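Local coordinates for protein predicted protease of the collagenase family (Methanopyrus kandleri, PDB 5D88) that probably acts as a zinc-binding peptidase of the U32 family, built on a TIM barrel, at residues 80-85 and 116-121; 134-139 and 159-164; 165-170 and 192-197. All blocks are in the same frame, centred on the assembly; numbering follows the deposited sequence.

Interaction 1 of 3, residues 80-85 and 116-121; sequences VQALMD and DGVVVA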
loop_
_atom_site.group_PDB
_atom_site.type_symbol
_atom_site.label_atom_id
_atom_site.label_comp_id
_atom_site.label_asym_id
_atom_site.label_seq_id
_atom_site.Cartn_x
_atom_site.Cartn_y
_atom_site.Cartn_z
ATOM N N VAL A 80 6.348 27.112 -1.349
ATOM C CA VAL A 80 6.936 25.908 -1.929
ATOM C C VAL A 80 6.776 24.740 -0.974
ATOM O O VAL A 80 7.219 24.803 0.180
ATOM C CB VAL A 80 8.427 26.105 -2.263
ATOM C CG1 VAL A 80 9.035 24.812 -2.782
ATOM C CG2 VAL A 80 8.592 27.244 -3.272
ATOM N N GLN A 81 6.213 23.648 -1.470
ATOM C CA GLN A 81 6.206 22.401 -0.728
ATOM C C GLN A 81 6.929 21.324 -1.519
ATOM O O GLN A 81 6.801 21.231 -2.742
ATOM C CB GLN A 81 4.784 21.960 -0.394
ATOM C CG GLN A 81 4.099 22.906 0.577
ATOM C CD GLN A 81 2.643 22.575 0.851
ATOM O OE1 GLN A 81 2.008 21.802 0.134
ATOM N NE2 GLN A 81 2.099 23.189 1.893
ATOM N N ALA A 82 7.735 20.553 -0.804
ATOM C CA ALA A 82 8.399 19.386 -1.357
ATOM C C ALA A 82 7.438 18.210 -1.339
ATOM O O ALA A 82 6.821 17.923 -0.310
ATOM C CB ALA A 82 9.642 19.047 -0.528
ATOM N N LEU A 83 7.340 17.513 -2.464
ATOM C CA LEU A 83 6.581 16.271 -2.561
ATOM C C LEU A 83 7.543 15.110 -2.355
ATOM O O LEU A 83 8.416 14.851 -3.194
ATOM C CB LEU A 83 5.866 16.175 -3.908
ATOM C CG LEU A 83 5.005 14.938 -4.173
ATOM C CD1 LEU A 83 3.805 14.889 -3.209
ATOM C CD2 LEU A 83 4.526 14.955 -5.596
ATOM N N MET A 84 7.374 14.421 -1.233
ATOM C CA MET A 84 8.222 13.299 -0.814
ATOM C C MET A 84 7.283 12.234 -0.256
ATOM O O MET A 84 7.360 11.834 0.900
ATOM C CB MET A 84 9.258 13.730 0.227
ATOM C CG MET A 84 10.333 12.688 0.446
ATOM S SD MET A 84 11.597 13.272 1.573
ATOM C CE MET A 84 10.607 13.414 3.017
ATOM N N ASP A 85 6.350 11.774 -1.095
ATOM C CA ASP A 85 5.213 11.003 -0.610
ATOM C C ASP A 85 5.329 9.519 -0.910
ATOM O O ASP A 85 4.316 8.848 -1.083
ATOM C CB ASP A 85 3.897 11.559 -1.147
ATOM C CG ASP A 85 3.733 11.415 -2.646
ATOM O OD1 ASP A 85 4.686 11.126 -3.364
ATOM O OD2 ASP A 85 2.598 11.609 -3.108
ATOM N N ASP A 116 8.592 25.491 2.520
ATOM C CA ASP A 116 7.602 25.875 3.516
ATOM C C ASP A 116 6.863 24.685 4.109
ATOM O O ASP A 116 6.330 24.789 5.225
ATOM C CB ASP A 116 6.594 26.831 2.885
ATOM C CG ASP A 116 7.257 28.090 2.343
ATOM O OD1 ASP A 116 7.762 28.877 3.169
ATOM O OD2 ASP A 116 7.284 28.287 1.104
ATOM N N GLY A 117 6.796 23.579 3.380
ATOM C CA GLY A 117 6.098 22.400 3.844
ATOM C C GLY A 117 6.538 21.189 3.055
ATOM O O GLY A 117 7.285 21.284 2.071
ATOM N N VAL A 118 6.044 20.036 3.497
ATOM C CA VAL A 118 6.400 18.749 2.909
ATOM C C VAL A 118 5.138 17.911 2.802
ATOM O O VAL A 118 4.356 17.827 3.761
ATOM C CB VAL A 118 7.476 17.987 3.716
ATOM C CG1 VAL A 118 8.025 16.853 2.875
ATOM C CG2 VAL A 118 8.604 18.897 4.152
ATOM N N VAL A 119 4.940 17.307 1.631
ATOM C CA VAL A 119 3.808 16.442 1.342
ATOM C C VAL A 119 4.309 15.010 1.409
ATOM O O VAL A 119 5.130 14.594 0.587
ATOM C CB VAL A 119 3.193 16.754 -0.032
ATOM C CG1 VAL A 119 1.961 15.890 -0.273
ATOM C CG2 VAL A 119 2.848 18.258 -0.170
ATOM N N VAL A 120 3.825 14.254 2.395
ATOM C CA VAL A 120 4.327 12.918 2.684
ATOM C C VAL A 120 3.150 11.968 2.847
ATOM O O VAL A 120 2.025 12.379 3.111
ATOM C CB VAL A 120 5.198 12.902 3.957
ATOM C CG1 VAL A 120 6.376 13.846 3.791
ATOM C CG2 VAL A 120 4.388 13.273 5.201
ATOM N N ALA A 121 3.437 10.682 2.740
ATOM C CA ALA A 121 2.474 9.635 3.042
ATOM C C ALA A 121 2.816 8.819 4.278
ATOM O O ALA A 121 1.917 8.390 4.995
ATOM C CB ALA A 121 2.349 8.691 1.858
HETATM O O HOH W 1 6.103 9.584 2.406
#

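Interaction 2 of 3, residues 134-139 and 159-164; sequences DLTVVV and ADVITV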
loop_
_atom_site.group_PDB
_atom_site.type_symbol
_atom_site.label_atom_id
_atom_site.label_comp_id
_atom_site.label_asym_id
_atom_site.label_seq_id
_atom_site.Cartn_x
_atom_site.Cartn_y
_atom_site.Cartn_z
ATOM N N ASP A 134 9.609 22.668 11.821
ATOM C CA ASP A 134 8.607 23.732 11.833
ATOM C C ASP A 134 8.135 24.005 10.413
ATOM O O ASP A 134 8.100 25.138 9.942
ATOM C CB ASP A 134 9.173 24.997 12.460
ATOM C CG ASP A 134 8.131 26.056 12.675
ATOM O OD1 ASP A 134 6.941 25.716 12.809
ATOM O OD2 ASP A 134 8.510 27.245 12.718
ATOM N N LEU A 135 7.823 22.941 9.705
ATOM C CA LEU A 135 7.309 22.956 8.343
ATOM C C LEU A 135 5.836 22.567 8.363
ATOM O O LEU A 135 5.377 21.873 9.280
ATOM C CB LEU A 135 8.094 21.965 7.470
ATOM C CG LEU A 135 9.597 22.166 7.380
ATOM C CD1 LEU A 135 10.303 21.010 6.696
ATOM C CD2 LEU A 135 9.862 23.438 6.646
ATOM N N THR A 136 5.096 22.992 7.334
ATOM C CA THR A 136 3.736 22.501 7.143
ATOM C C THR A 136 3.786 21.021 6.789
ATOM O O THR A 136 4.459 20.636 5.831
ATOM C CB THR A 136 3.016 23.262 6.021
ATOM O OG1 THR A 136 3.092 24.662 6.245
ATOM C CG2 THR A 136 1.550 22.867 5.958
ATOM N N VAL A 137 3.069 20.195 7.539
ATOM C CA VAL A 137 3.048 18.751 7.315
ATOM C C VAL A 137 1.753 18.402 6.593
ATOM O O VAL A 137 0.663 18.490 7.173
ATOM C CB VAL A 137 3.178 17.971 8.627
ATOM C CG1 VAL A 137 3.207 16.478 8.361
ATOM C CG2 VAL A 137 4.419 18.395 9.380
ATOM N N VAL A 138 1.875 18.020 5.321
ATOM C CA VAL A 138 0.739 17.719 4.447
ATOM C C VAL A 138 0.731 16.217 4.189
ATOM O O VAL A 138 1.726 15.658 3.711
ATOM C CB VAL A 138 0.831 18.475 3.116
ATOM C CG1 VAL A 138 -0.391 18.186 2.239
ATOM C CG2 VAL A 138 0.993 19.951 3.336
ATOM N N VAL A 139 -0.387 15.564 4.483
ATOM C CA VAL A 139 -0.546 14.157 4.134
ATOM C C VAL A 139 -0.995 14.063 2.680
ATOM O O VAL A 139 -2.047 14.596 2.294
ATOM C CB VAL A 139 -1.540 13.457 5.057
ATOM C CG1 VAL A 139 -1.710 12.001 4.626
ATOM C CG2 VAL A 139 -1.062 13.538 6.509
ATOM N N ALA A 159 -0.219 15.778 11.454
ATOM C CA ALA A 159 -0.537 16.425 10.192
ATOM C C ALA A 159 -1.148 17.797 10.428
ATOM O O ALA A 159 -1.951 17.987 11.344
ATOM C CB ALA A 159 -1.499 15.565 9.368
ATOM N N ASP A 160 -0.754 18.759 9.587
ATOM C CA ASP A 160 -1.385 20.080 9.524
ATOM C C ASP A 160 -2.479 20.154 8.468
ATOM O O ASP A 160 -3.448 20.913 8.621
ATOM C CB ASP A 160 -0.335 21.144 9.199
ATOM C CG ASP A 160 0.734 21.269 10.282
ATOM O OD1 ASP A 160 0.357 21.387 11.468
ATOM O OD2 ASP A 160 1.940 21.267 9.944
ATOM N N VAL A 161 -2.312 19.386 7.399
ATOM C CA VAL A 161 -3.193 19.358 6.233
ATOM C C VAL A 161 -3.322 17.905 5.821
ATOM O O VAL A 161 -2.320 17.182 5.791
ATOM C CB VAL A 161 -2.604 20.171 5.060
ATOM C CG1 VAL A 161 -3.508 20.138 3.849
ATOM C CG2 VAL A 161 -2.296 21.575 5.477
ATOM N N ILE A 162 -4.535 17.473 5.489
ATOM C CA ILE A 162 -4.762 16.127 4.984
ATOM C C ILE A 162 -5.386 16.231 3.604
ATOM O O ILE A 162 -6.414 16.890 3.429
ATOM C CB ILE A 162 -5.639 15.298 5.927
ATOM C CG1 ILE A 162 -4.876 15.047 7.236
ATOM C CG2 ILE A 162 -5.980 13.966 5.274
ATOM C CD1 ILE A 162 -5.662 14.320 8.303
ATOM N N THR A 163 -4.746 15.603 2.628
ATOM C CA THR A 163 -5.301 15.458 1.289
ATOM C C THR A 163 -6.159 14.198 1.292
ATOM O O THR A 163 -5.664 13.110 1.616
ATOM C CB THR A 163 -4.193 15.344 0.235
ATOM O OG1 THR A 163 -3.198 16.344 0.441
ATOM C CG2 THR A 163 -4.759 15.535 -1.137
ATOM N N VAL A 164 -7.446 14.343 0.997
ATOM C CA VAL A 164 -8.306 13.166 0.986
ATOM C C VAL A 164 -7.998 12.310 -0.239
ATOM O O VAL A 164 -7.486 12.778 -1.267
ATOM C CB VAL A 164 -9.794 13.548 1.012
ATOM C CG1 VAL A 164 -10.131 14.369 2.249
ATOM C CG2 VAL A 164 -10.187 14.279 -0.284
HETATM O O HOH W 2 3.664 22.714 11.120
#

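Interaction 3 of 3, residues 165-170 and 192-197; sequences DPALNS and AITFRD. With ACT (acetate ion), chain C.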
loop_
_atom_site.group_PDB
_atom_site.type_symbol
_atom_site.label_atom_id
_atom_site.label_comp_id
_atom_site.label_asym_id
_atom_site.label_seq_id
_atom_site.Cartn_x
_atom_site.Cartn_y
_atom_site.Cartn_z
ATOM N N ASP A 165 -8.335 11.029 -0.136
ATOM C CA ASP A 165 -8.304 10.206 -1.326
ATOM C C ASP A 165 -9.212 10.831 -2.386
ATOM O O ASP A 165 -10.323 11.285 -2.068
ATOM C CB ASP A 165 -8.746 8.773 -1.040
ATOM C CG ASP A 165 -8.696 7.910 -2.293
ATOM O OD1 ASP A 165 -7.608 7.400 -2.622
ATOM O OD2 ASP A 165 -9.721 7.780 -2.977
ATOM N N PRO A 166 -8.774 10.883 -3.643
ATOM C CA PRO A 166 -9.558 11.586 -4.674
ATOM C C PRO A 166 -10.973 11.057 -4.870
ATOM O O PRO A 166 -11.826 11.776 -5.426
ATOM C CB PRO A 166 -8.708 11.396 -5.938
ATOM C CG PRO A 166 -7.367 11.253 -5.456
ATOM C CD PRO A 166 -7.432 10.536 -4.133
ATOM N N ALA A 167 -11.268 9.831 -4.433
ATOM C CA ALA A 167 -12.638 9.341 -4.534
ATOM C C ALA A 167 -13.611 10.206 -3.749
ATOM O O ALA A 167 -14.809 10.187 -4.048
ATOM C CB ALA A 167 -12.734 7.886 -4.064
ATOM N N LEU A 168 -13.130 10.989 -2.787
ATOM C CA LEU A 168 -13.987 11.842 -1.967
ATOM C C LEU A 168 -14.140 13.258 -2.510
ATOM O O LEU A 168 -14.798 14.085 -1.867
ATOM C CB LEU A 168 -13.432 11.916 -0.548
ATOM C CG LEU A 168 -13.797 10.751 0.369
ATOM C CD1 LEU A 168 -13.238 9.453 -0.159
ATOM C CD2 LEU A 168 -13.281 11.004 1.770
ATOM N N ASN A 169 -13.570 13.549 -3.679
ATOM C CA ASN A 169 -13.449 14.924 -4.139
ATOM C C ASN A 169 -14.793 15.591 -4.380
ATOM O O ASN A 169 -14.855 16.823 -4.388
ATOM C CB ASN A 169 -12.643 14.972 -5.428
ATOM C CG ASN A 169 -11.168 14.910 -5.188
ATOM O OD1 ASN A 169 -10.719 14.802 -4.044
ATOM N ND2 ASN A 169 -10.385 14.990 -6.268
ATOM N N SER A 170 -15.861 14.823 -4.603
ATOM C CA SER A 170 -17.189 15.403 -4.787
ATOM C C SER A 170 -18.182 14.880 -3.762
ATOM O O SER A 170 -19.394 15.002 -3.965
ATOM C CB SER A 170 -17.729 15.128 -6.198
ATOM O OG SER A 170 -16.996 15.806 -7.195
ATOM N N ALA A 192 -5.674 13.302 -9.885
ATOM C CA ALA A 192 -4.990 12.277 -9.120
ATOM C C ALA A 192 -5.761 10.970 -9.196
ATOM O O ALA A 192 -6.966 10.945 -9.447
ATOM C CB ALA A 192 -4.840 12.710 -7.666
ATOM N N ILE A 193 -5.055 9.889 -8.940
ATOM C CA ILE A 193 -5.620 8.545 -8.976
ATOM C C ILE A 193 -6.165 8.200 -7.598
ATOM O O ILE A 193 -5.554 8.521 -6.581
ATOM C CB ILE A 193 -4.553 7.538 -9.429
ATOM C CG1 ILE A 193 -4.091 7.866 -10.847
ATOM C CG2 ILE A 193 -5.080 6.107 -9.397
ATOM C CD1 ILE A 193 -2.740 7.343 -11.105
ATOM N N THR A 194 -7.349 7.590 -7.568
ATOM C CA THR A 194 -7.934 7.109 -6.325
ATOM C C THR A 194 -7.406 5.728 -5.970
ATOM O O THR A 194 -7.122 4.900 -6.839
ATOM C CB THR A 194 -9.462 7.054 -6.403
ATOM O OG1 THR A 194 -9.962 6.367 -5.255
ATOM C CG2 THR A 194 -9.953 6.337 -7.628
ATOM N N PHE A 195 -7.264 5.489 -4.664
ATOM C CA PHE A 195 -6.892 4.178 -4.179
ATOM C C PHE A 195 -7.925 3.115 -4.528
ATOM O O PHE A 195 -7.618 1.921 -4.425
ATOM C CB PHE A 195 -6.673 4.258 -2.658
ATOM C CG PHE A 195 -5.807 3.192 -2.131
ATOM C CD1 PHE A 195 -4.428 3.348 -2.131
ATOM C CD2 PHE A 195 -6.357 2.032 -1.618
ATOM C CE1 PHE A 195 -3.603 2.378 -1.620
ATOM C CE2 PHE A 195 -5.533 1.027 -1.124
ATOM C CZ PHE A 195 -4.147 1.207 -1.128
ATOM N N ARG A 196 -9.134 3.518 -4.967
ATOM C CA ARG A 196 -10.097 2.570 -5.504
ATOM C C ARG A 196 -9.616 1.917 -6.792
ATOM O O ARG A 196 -10.167 0.882 -7.185
ATOM C CB ARG A 196 -11.431 3.275 -5.743
ATOM C CG ARG A 196 -12.124 3.614 -4.438
ATOM C CD ARG A 196 -13.457 4.226 -4.624
ATOM N NE ARG A 196 -13.986 4.595 -3.310
ATOM C CZ ARG A 196 -15.143 5.222 -3.099
ATOM N NH1 ARG A 196 -15.926 5.575 -4.115
ATOM N NH2 ARG A 196 -15.511 5.507 -1.853
ATOM N N ASP A 197 -8.626 2.510 -7.456
ATOM C CA ASP A 197 -8.003 1.903 -8.621
ATOM C C ASP A 197 -7.434 0.543 -8.229
ATOM O O ASP A 197 -6.728 0.430 -7.220
ATOM C CB ASP A 197 -6.897 2.841 -9.150
ATOM C CG ASP A 197 -6.130 2.291 -10.333
ATOM O OD1 ASP A 197 -5.298 1.389 -10.152
ATOM O OD2 ASP A 197 -6.321 2.811 -11.454
HETATM C C ACT C . -1.295 9.851 -8.800
HETATM O O ACT C . -2.343 9.957 -8.118
HETATM O OXT ACT C . -0.409 9.094 -8.339
HETATM C CH3 ACT C . -1.128 10.566 -10.112
#

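Interaction 1 of 3, residues 80-85 and 116-121
Two backbone N-H groups reach the carbonyl oxygen Val-80 O: Asp-116 N at 2.8 Å, nearly along the C=O axis, and more weakly Gly-117 N. They open the ladder between parallel strands 80-83 and 117-120, neighbours in the TIM barrel joined by a beta-alpha-beta crossover through helix 98-113. Asp-116 holds Val-80 twice, by backbone N and by carboxylate: its CG stands beside its own backbone N (chi1 -59°), so that Asp-116 OD2 takes Val-80 N at 2.9 Å through its anti lone pair. An alanine here would remove that carboxylate and would probably leave Val-80 N without its partner, loosening the start of the ladder. Val-119 bonds twice to segment 80-85, its N giving an almost straight bond to Ala-82 O (2.8 Å) and its O accepting from Met-84 N (2.9 Å). Leu-83 and Val-119 share the face with Gln-81, and Leu-83 CD1 crosses obliquely onto Val-119 CG1 at 3.6 Å. Gln-81 lays its extended chain past Gly-117, its OE1 held by Arg-187. On the other face Ala-82 and Val-118 pack against Leu-109 of the crossover helix. Beyond the ladder, one water bridges the segments, donating to Met-84 O at 3.0 Å and accepting from Ala-121 N at 2.9 Å.

Interaction 2 of 3, residues 134-139 and 159-164
Two carbonyl oxygens of strand 136-139, Val-137 O and Val-139 O, each take two donors from the 159-164 side. Val-137 O receives Asp-160 N at 2.8 Å and Val-161 N at 3.1 Å, both in the carbonyl plane, so this oxygen is held in a fork. Val-139 O is gripped by a single residue twice over: Thr-163 N arrives in the carbonyl plane, while Thr-163 OG1, placed beside its own backbone N by chi1 -47°, donates at 2.8 Å from above that plane. Between these two points Val-139 N gives a nearly straight bond to Val-161 O, also 2.8 Å long.

Asp-160 adds a side-chain clasp. Its CG lies beside its own backbone N, and Asp-160 OD2 accepts from Val-137 N at 2.9 Å through its anti lone pair. The same oxygen also accepts a hydrogen bond from a water that donates to Leu-135 O as well, so Asp-160 OD2 is tied to segment 134-139 both directly and through a water.

Around this frame the packing is mostly valine. Val-138 and Val-161 stand side by side on one face, pointing the same way, with Val-138 CG2 at 4.0 Å from Val-161 CB; Arg-187 of the next strand touches both. On the other face Val-139 CG2, beside its own backbone N, presses on Ala-159 CB at 3.5 Å and more loosely on Ile-162 CG1. Phe-154 of helix 148-157 covers Val-139 and Ile-162 here.

With that helix carrying the chain from 136-139 to 161-163, and the two strands parallel, their short axes 22° apart, the arrangement is a beta-alpha-beta unit of the TIM barrel, and it lies away from the zinc site.

Interaction 3 of 3, residues 165-170 and 192-197
The carboxylate of Asp-165 carries this contact, with one oxygen for each of two neighbouring residues. Asp-165 OD1 accepts from Phe-195 N at 2.8 Å in an almost straight bond (171°), and Asp-165 OD2 accepts from Thr-194 OG1 at 2.7 Å; both donors come in on syn lone pairs. Asp-165 OD2 has a further grip from Ala-167 N at 3.0 Å, which meets it from above the carboxylate plane and makes an Asx turn. Three bonds thus fix the rotation of the group, which CG anti to the backbone N (chi1 -179°) sends across to the 192-197 side.

The Thr-194 hydroxyl works in two directions: while donating to Asp-165 OD2, Thr-194 OG1 accepts from Arg-196 N at 3.0 Å, forming an ST turn inside the type I beta turn 194-197. Ala-167 CB sits at 3.4 Å from Thr-194 OG1 and also lies over one face of the Arg-196 guanidinium, offset toward its rim. Ahead of the turn, Pro-166 CG packs against Ala-192 CB at 3.7 Å.

Backbone bonds position both sides: Ala-192 pairs with Val-234 and Thr-194 with Val-232, in and beside strand 233-234, while Asp-165 is bonded to Val-145. Phe-195 meets its counterpart Phe-195 of the second subunit ring to ring, and Lys-150 of that subunit bonds to Phe-195 O, placing the turn at the dimer interface. Separately, Ile-193 N binds an acetate ion, probably from the crystallisation liquor, through ACT O at 2.8 Å.

With donors on both oxygens, Asp-165 is likely to be ionised, and Arg-196, whose NE is 5.3 Å from Asp-165 OD2 and makes no bond to it, would probably add only a mild electrostatic pull in the same sense.

Overall arrangement
From the N terminus, interaction 1 comes first, closing the loop from strand 79-83 through helix 98-113 to strand 117-120. Interaction 2 follows after helix 123-132 and closes the next but one crossover, through helix 148-157. Interaction 3 starts directly after 159-164 and spans helix 172-181 and strand 185-190 before the chain returns at 192-197. The three are in series, neither nested nor crossing. Interactions 1 and 2 are tied directly, since strands 117-120 and 136-139 are neighbours in the barrel: Val-120 N probably bonds to Val-138 O. Interaction 3 joins the segments that follow barrel strands 161-163 and 185-190, meeting interaction 2 where Val-164 packs on Asn-169, and staying about 9 Å from interaction 1 at the nearest atoms.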